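Local structure of genome polyprotein (6QWT) at residues L317-F322 with P346-D351. The protein is the 3Dpol RNA-dependent RNA polymerase part of a picornaviral polyprotein, which copies the viral RNA genome. Numbering follows the deposited sequence.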
loop_
_atom_site.group_PDB
_atom_site.type_symbol
_atom_site.label_atom_id
_atom_site.label_comp_id
_atom_site.label_asym_id
_atom_site.label_seq_id
_atom_site.Cartn_x
_atom_site.Cartn_y
_atom_site.Cartn_z
ATOM N N LEU A 317 0.541 20.563 -13.863
ATOM C CA LEU A 317 0.971 21.104 -15.146
ATOM C C LEU A 317 -0.065 22.032 -15.770
ATOM O O LEU A 317 0.287 22.836 -16.637
ATOM C CB LEU A 317 1.297 19.965 -16.113
ATOM C CG LEU A 317 2.700 19.374 -15.969
ATOM C CD1 LEU A 317 2.824 18.098 -16.785
ATOM C CD2 LEU A 317 3.752 20.394 -16.379
ATOM N N THR A 318 -1.330 21.935 -15.359
ATOM C CA THR A 318 -2.358 22.840 -15.853
ATOM C C THR A 318 -2.424 24.149 -15.075
ATOM O O THR A 318 -3.173 25.048 -15.471
ATOM C CB THR A 318 -3.734 22.162 -15.823
ATOM O OG1 THR A 318 -4.192 22.060 -14.470
ATOM C CG2 THR A 318 -3.663 20.769 -16.438
ATOM N N HIS A 319 -1.666 24.282 -13.993
ATOM C CA HIS A 319 -1.667 25.528 -13.235
ATOM C C HIS A 319 -0.765 26.553 -13.914
ATOM O O HIS A 319 0.372 26.227 -14.272
ATOM C CB HIS A 319 -1.204 25.294 -11.802
ATOM C CG HIS A 319 -1.507 26.434 -10.879
ATOM N ND1 HIS A 319 -0.801 27.619 -10.899
ATOM C CD2 HIS A 319 -2.449 26.575 -9.916
ATOM C CE1 HIS A 319 -1.290 28.437 -9.985
ATOM N NE2 HIS A 319 -2.291 27.828 -9.374
ATOM N N PRO A 320 -1.224 27.795 -14.093
ATOM C CA PRO A 320 -0.408 28.778 -14.826
ATOM C C PRO A 320 0.920 29.099 -14.160
ATOM O O PRO A 320 1.887 29.428 -14.859
ATOM C CB PRO A 320 -1.322 30.013 -14.889
ATOM C CG PRO A 320 -2.307 29.825 -13.767
ATOM C CD PRO A 320 -2.527 28.345 -13.679
ATOM N N ASP A 321 1.005 29.009 -12.835
ATOM C CA ASP A 321 2.208 29.390 -12.109
ATOM C C ASP A 321 3.043 28.195 -11.671
ATOM O O ASP A 321 3.959 28.362 -10.860
ATOM C CB ASP A 321 1.842 30.240 -10.892
ATOM C CG ASP A 321 1.060 31.480 -11.268
ATOM O OD1 ASP A 321 -0.067 31.653 -10.761
ATOM O OD2 ASP A 321 1.574 32.275 -12.083
ATOM N N PHE A 322 2.756 27.000 -12.181
ATOM C CA PHE A 322 3.514 25.822 -11.782
ATOM C C PHE A 322 4.951 25.936 -12.274
ATOM O O PHE A 322 5.195 26.106 -13.472
ATOM C CB PHE A 322 2.869 24.551 -12.328
ATOM C CG PHE A 322 3.671 23.303 -12.057
ATOM C CD1 PHE A 322 4.047 22.973 -10.765
ATOM C CD2 PHE A 322 4.053 22.466 -13.093
ATOM C CE1 PHE A 322 4.786 21.835 -10.511
ATOM C CE2 PHE A 322 4.792 21.322 -12.843
ATOM C CZ PHE A 322 5.158 21.006 -11.552
ATOM N N PRO A 346 -4.517 22.165 -2.722
ATOM C CA PRO A 346 -5.188 20.923 -3.139
ATOM C C PRO A 346 -6.591 21.141 -3.673
ATOM O O PRO A 346 -7.138 20.232 -4.311
ATOM C CB PRO A 346 -5.197 20.073 -1.858
ATOM C CG PRO A 346 -4.947 21.035 -0.746
ATOM C CD PRO A 346 -4.082 22.110 -1.317
ATOM N N SER A 347 -7.196 22.305 -3.427
ATOM C CA SER A 347 -8.450 22.643 -4.094
ATOM C C SER A 347 -8.288 22.604 -5.606
ATOM O O SER A 347 -9.151 22.078 -6.320
ATOM C CB SER A 347 -8.926 24.026 -3.653
ATOM O OG SER A 347 -9.748 23.935 -2.507
ATOM N N PHE A 348 -7.179 23.150 -6.110
ATOM C CA PHE A 348 -6.945 23.179 -7.549
ATOM C C PHE A 348 -6.805 21.771 -8.114
ATOM O O PHE A 348 -7.355 21.465 -9.177
ATOM C CB PHE A 348 -5.697 24.009 -7.849
ATOM C CG PHE A 348 -5.369 24.111 -9.308
ATOM C CD1 PHE A 348 -4.537 23.179 -9.915
ATOM C CD2 PHE A 348 -5.885 25.144 -10.074
ATOM C CE1 PHE A 348 -4.233 23.273 -11.259
ATOM C CE2 PHE A 348 -5.579 25.245 -11.418
ATOM C CZ PHE A 348 -4.754 24.309 -12.011
ATOM N N ILE A 349 -6.063 20.906 -7.422
ATOM C CA ILE A 349 -5.882 19.538 -7.895
ATOM C C ILE A 349 -7.206 18.784 -7.859
ATOM O O ILE A 349 -7.537 18.035 -8.788
ATOM C CB ILE A 349 -4.794 18.832 -7.063
ATOM C CG1 ILE A 349 -3.437 19.498 -7.292
ATOM C CG2 ILE A 349 -4.723 17.346 -7.401
ATOM C CD1 ILE A 349 -2.309 18.861 -6.511
ATOM N N ALA A 350 -7.993 18.984 -6.798
ATOM C CA ALA A 350 -9.293 18.328 -6.699
ATOM C C ALA A 350 -10.209 18.729 -7.848
ATOM O O ALA A 350 -10.895 17.881 -8.431
ATOM C CB ALA A 350 -9.946 18.659 -5.356
ATOM N N ASP A 351 -10.230 20.021 -8.192
ATOM C CA ASP A 351 -11.112 20.491 -9.256
ATOM C C ASP A 351 -10.665 19.973 -10.618
ATOM O O ASP A 351 -11.501 19.627 -11.461
ATOM C CB ASP A 351 -11.179 22.019 -9.249
ATOM C CG ASP A 351 -11.838 22.574 -7.994
ATOM O OD1 ASP A 351 -11.392 23.632 -7.504
ATOM O OD2 ASP A 351 -12.800 21.949 -7.496
#
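The loop 317-322, turning through a type I beta turn from His319 to Phe322, and the start of helix 346-356 are closest at His319 and Phe348, whose CA atoms lie 8.1 Å apart. Both belong to the palm subdomain of the right-hand polymerase fold: the loop joins helix 298-316 to strand 327-332, and the helix follows strand 335-340 of the antiparallel palm sheet. No hydrogen bond crosses; Phe348 alone of its segment makes the contact. Its ring extends from the helix to His319 and Thr318, CG standing trans to the amide nitrogen (chi1 -180°). The imidazole of His319 meets it in a T-shaped stack, edge to face, with centroids 4.7 Å apart and planes at 63°. His319 CD2 does the touching: it sits over the centre of the phenyl face, 3.7 Å from Phe348 CE2. The CA and CB of His319 pack against the outer end of the phenyl, His319 CA lying 3.5 Å from Phe348 CZ. On the imidazole itself, ND1 accepts a hydrogen bond in its ring plane from Asp321 N (3.0 Å from Asp321 N to His319 ND1). This bond within the turn helps fix the ring's rotation and leaves CD2 turned to the phenyl, while Pro320 CD lies against one imidazole face. Around this surface patch, Ile349 packs on Tyr338 of the sheet and on Ala315 of helix 298-316, and His319 also touches Ile344. Thr318 OG1 hydrogen-bonds to the carbonyl oxygen of Ala315 in the preceding helix, and the same OG1 lies at the edge of the phenyl, near its plane, 3.4 Å from Phe348 CZ.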